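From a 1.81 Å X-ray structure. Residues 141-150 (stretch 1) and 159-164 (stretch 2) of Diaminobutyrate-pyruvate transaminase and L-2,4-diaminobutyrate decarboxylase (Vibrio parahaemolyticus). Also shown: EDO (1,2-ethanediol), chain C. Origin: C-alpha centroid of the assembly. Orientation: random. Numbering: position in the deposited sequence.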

# COMPACT_ATOMS: atom_id res chain seq x y z
N VAL A 141 13.77 4.58 11.44
CA VAL A 141 12.76 5.65 11.42
C VAL A 141 11.38 5.07 11.72
O VAL A 141 10.70 5.56 12.61
N GLU A 142 10.98 4.04 10.96
CA GLU A 142 9.70 3.36 11.21
C GLU A 142 9.58 2.88 12.68
O GLU A 142 8.56 3.14 13.35
N GLN A 143 10.61 2.18 13.20
CA GLN A 143 10.51 1.70 14.58
C GLN A 143 10.38 2.86 15.61
O GLN A 143 9.63 2.77 16.57
N LYS A 144 11.13 3.92 15.39
CA LYS A 144 11.09 5.14 16.22
C LYS A 144 9.64 5.69 16.28
O LYS A 144 9.14 6.01 17.37
N VAL A 145 9.03 5.85 15.10
CA VAL A 145 7.67 6.40 14.99
C VAL A 145 6.69 5.44 15.67
O VAL A 145 5.77 5.88 16.40
N VAL A 146 6.88 4.14 15.44
CA VAL A 146 6.03 3.12 16.08
C VAL A 146 6.13 3.22 17.62
O VAL A 146 5.11 3.17 18.33
N ASN A 147 7.37 3.29 18.12
CA ASN A 147 7.61 3.40 19.56
C ASN A 147 6.94 4.64 20.14
O ASN A 147 6.32 4.59 21.21
N TRP A 148 7.06 5.74 19.40
CA TRP A 148 6.44 7.02 19.79
C TRP A 148 4.91 6.84 19.88
O TRP A 148 4.26 7.26 20.84
N LEU A 149 4.34 6.19 18.87
CA LEU A 149 2.88 6.00 18.81
C LEU A 149 2.42 5.19 20.02
O LEU A 149 1.43 5.51 20.66
N CYS A 150 3.14 4.13 20.31
CA CYS A 150 2.81 3.25 21.45
C CYS A 150 2.76 4.06 22.75
O CYS A 150 1.87 3.87 23.56
N ALA A 159 4.34 -3.43 24.07
CA ALA A 159 3.61 -3.02 22.87
C ALA A 159 4.56 -2.88 21.67
O ALA A 159 5.79 -2.72 21.85
N ASP A 160 4.00 -2.98 20.47
CA ASP A 160 4.76 -2.74 19.23
C ASP A 160 3.75 -2.45 18.14
O ASP A 160 2.54 -2.41 18.41
N GLY A 161 4.21 -2.23 16.90
CA GLY A 161 3.32 -1.92 15.82
C GLY A 161 4.06 -2.08 14.51
O GLY A 161 5.27 -2.36 14.50
N ILE A 162 3.34 -1.90 13.41
CA ILE A 162 3.96 -1.81 12.10
C ILE A 162 3.09 -0.97 11.22
O ILE A 162 1.86 -0.98 11.34
N PHE A 163 3.72 -0.33 10.25
CA PHE A 163 2.97 0.50 9.33
C PHE A 163 2.32 -0.37 8.29
O PHE A 163 2.89 -1.37 7.87
N THR A 164 1.11 0.01 7.90
CA THR A 164 0.30 -0.73 6.95
C THR A 164 -0.15 0.25 5.83
O THR A 164 0.09 1.46 5.90

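Residues 160-164 form a strand that runs across helix 141-150 at 128° between their N-to-C directions, with the axes 7.6 Å apart at closest approach; together the two stretches bury 428 Å². Ala159, just before the strand, directs its CB toward the helix and meets Cys150, whose m rotamer (chi1 -74°) places SG 4.0 Å from Ala159 CB. The same sulfur, Cys150 SG, lies 3.9 Å from the backbone O of Asp160.

Asp160 leaves the backbone sideways, but its t rotamer (chi1 -161°) brings the carboxylate up to the helix. There Gln143, also t at chi1 and p at chi2, reaches over with its amide, and Gln143 NE2 donates a hydrogen bond of 2.8 Å to Asp160 OD1, nearly straight at 167°. Asp160 OD1 also accepts a weak bond from the backbone N of Gly161 (2.8 Å, 146°), which ties the carboxylate back to its own strand, and it rests 3.5 Å from Val146 CG1.

At Gly161 the CA traces come closest, its CA 5.7 Å from the CA of Val146. With chi1 t, Val146 points toward the strand and sets CG1 3.3 Å from Gly161 N; an ideal CB on Gly161 would lie equally close, at 3.3 Å from Val146 CG1, so the absence of a side chain suits this narrow gap. Water 1 bridges the stretches here, its O lying 2.7 Å from Gly161 O and 3.0 Å from Gln143 OE1.

Ile162 turns its CB away from the helix and has an off-well chi1 of 5°. Even so, its CG2 comes within 3.4 Å of Glu142 OE2.

Phe163 points toward the helix and has the largest covered area of any residue. Val145 CG1 approaches the ring edge at 3.5 Å from Phe163 CZ, and Val146 CG2 does so at 4.0 Å from Phe163 CD1; Leu149 CD1, from an m,t rotamer, is a looser neighbour at 4.4 Å from Phe163 CE1. Glu142, extended with chi1 and chi2 both t, lays its CG 3.7 Å from Phe163 CD1 and carries its carboxylate on to the strand, where the backbone N of Phe163 donates to Glu142 OE2 (3.2 Å, 172°). One side chain thus serves both the apolar packing and the polar backbone.

Thr164, a p rotamer, points away and makes no contact with the helix. Away from the strand, Lys144 NZ donates to both hydroxyls of the ethanediol, O1 at 2.9 Å and O2 at 2.7 Å.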

# COMPACT_ATOMS: atom_id res chain seq x y z
CB VAL A 141 12.75 6.44 10.09
CG1 VAL A 141 11.51 7.36 9.96
CG2 VAL A 141 14.10 7.28 9.94
CB GLU A 142 9.46 2.18 10.24
CG GLU A 142 8.05 1.63 10.49
CD GLU A 142 7.51 0.66 9.49
OE1 GLU A 142 7.63 0.89 8.26
OE2 GLU A 142 6.89 -0.32 9.96
CB GLN A 143 11.67 0.78 14.95
CG GLN A 143 11.42 0.06 16.30
CD GLN A 143 10.26 -0.96 16.24
OE1 GLN A 143 10.24 -1.85 15.40
NE2 GLN A 143 9.29 -0.83 17.16
CB LYS A 144 12.05 6.19 15.61
CG LYS A 144 11.95 7.62 16.16
CD LYS A 144 12.09 7.74 17.69
CE LYS A 144 12.36 9.20 18.07
NZ LYS A 144 12.29 9.46 19.57
CB VAL A 145 7.26 6.64 13.51
CG1 VAL A 145 5.75 6.91 13.38
CG2 VAL A 145 8.08 7.73 12.84
CB VAL A 146 6.35 1.67 15.59
CG1 VAL A 146 5.73 0.65 16.55
CG2 VAL A 146 5.75 1.44 14.19
CB ASN A 147 9.12 3.45 19.86
CG ASN A 147 9.83 2.12 19.60
OD1 ASN A 147 11.05 2.10 19.57
ND2 ASN A 147 9.07 1.03 19.44
CB TRP A 148 6.83 8.11 18.76
CG TRP A 148 6.29 9.48 19.02
CD1 TRP A 148 6.77 10.39 19.90
CD2 TRP A 148 5.16 10.09 18.37
NE1 TRP A 148 6.00 11.52 19.87
CE2 TRP A 148 4.99 11.37 18.95
CE3 TRP A 148 4.23 9.65 17.40
CZ2 TRP A 148 3.99 12.26 18.55
CZ3 TRP A 148 3.20 10.51 17.01
CH2 TRP A 148 3.09 11.82 17.58
CB LEU A 149 2.52 5.23 17.53
CG LEU A 149 2.57 6.05 16.24
CD1 LEU A 149 2.39 5.11 15.03
CD2 LEU A 149 1.48 7.16 16.33
CB CYS A 150 3.81 2.10 21.53
SG CYS A 150 3.51 0.86 20.20
CB ALA A 159 2.86 -1.78 23.12
CB ASP A 160 5.67 -3.95 18.90
CG ASP A 160 6.80 -3.62 17.93
OD1 ASP A 160 6.96 -2.43 17.51
OD2 ASP A 160 7.54 -4.59 17.61
CB ILE A 162 4.00 -3.12 11.29
CG1 ILE A 162 3.26 -4.24 11.97
CG2 ILE A 162 5.39 -3.31 10.49
CD1 ILE A 162 1.81 -4.03 11.67
CB PHE A 163 3.89 1.54 8.68
CG PHE A 163 3.95 2.83 9.43
CD1 PHE A 163 4.58 2.90 10.68
CD2 PHE A 163 3.35 3.99 8.89
CE1 PHE A 163 4.64 4.13 11.38
CE2 PHE A 163 3.43 5.24 9.56
CZ PHE A 163 4.05 5.30 10.81
CB THR A 164 -0.97 -1.29 7.62
OG1 THR A 164 -1.81 -0.19 8.00
CG2 THR A 164 -0.64 -2.16 8.83
C1 EDO C . 11.15 6.69 21.74
O1 EDO C . 12.30 6.84 20.86
C2 EDO C . 9.85 7.23 21.14
O2 EDO C . 9.98 8.60 20.76
O HOH W 1 7.75 -3.33 14.59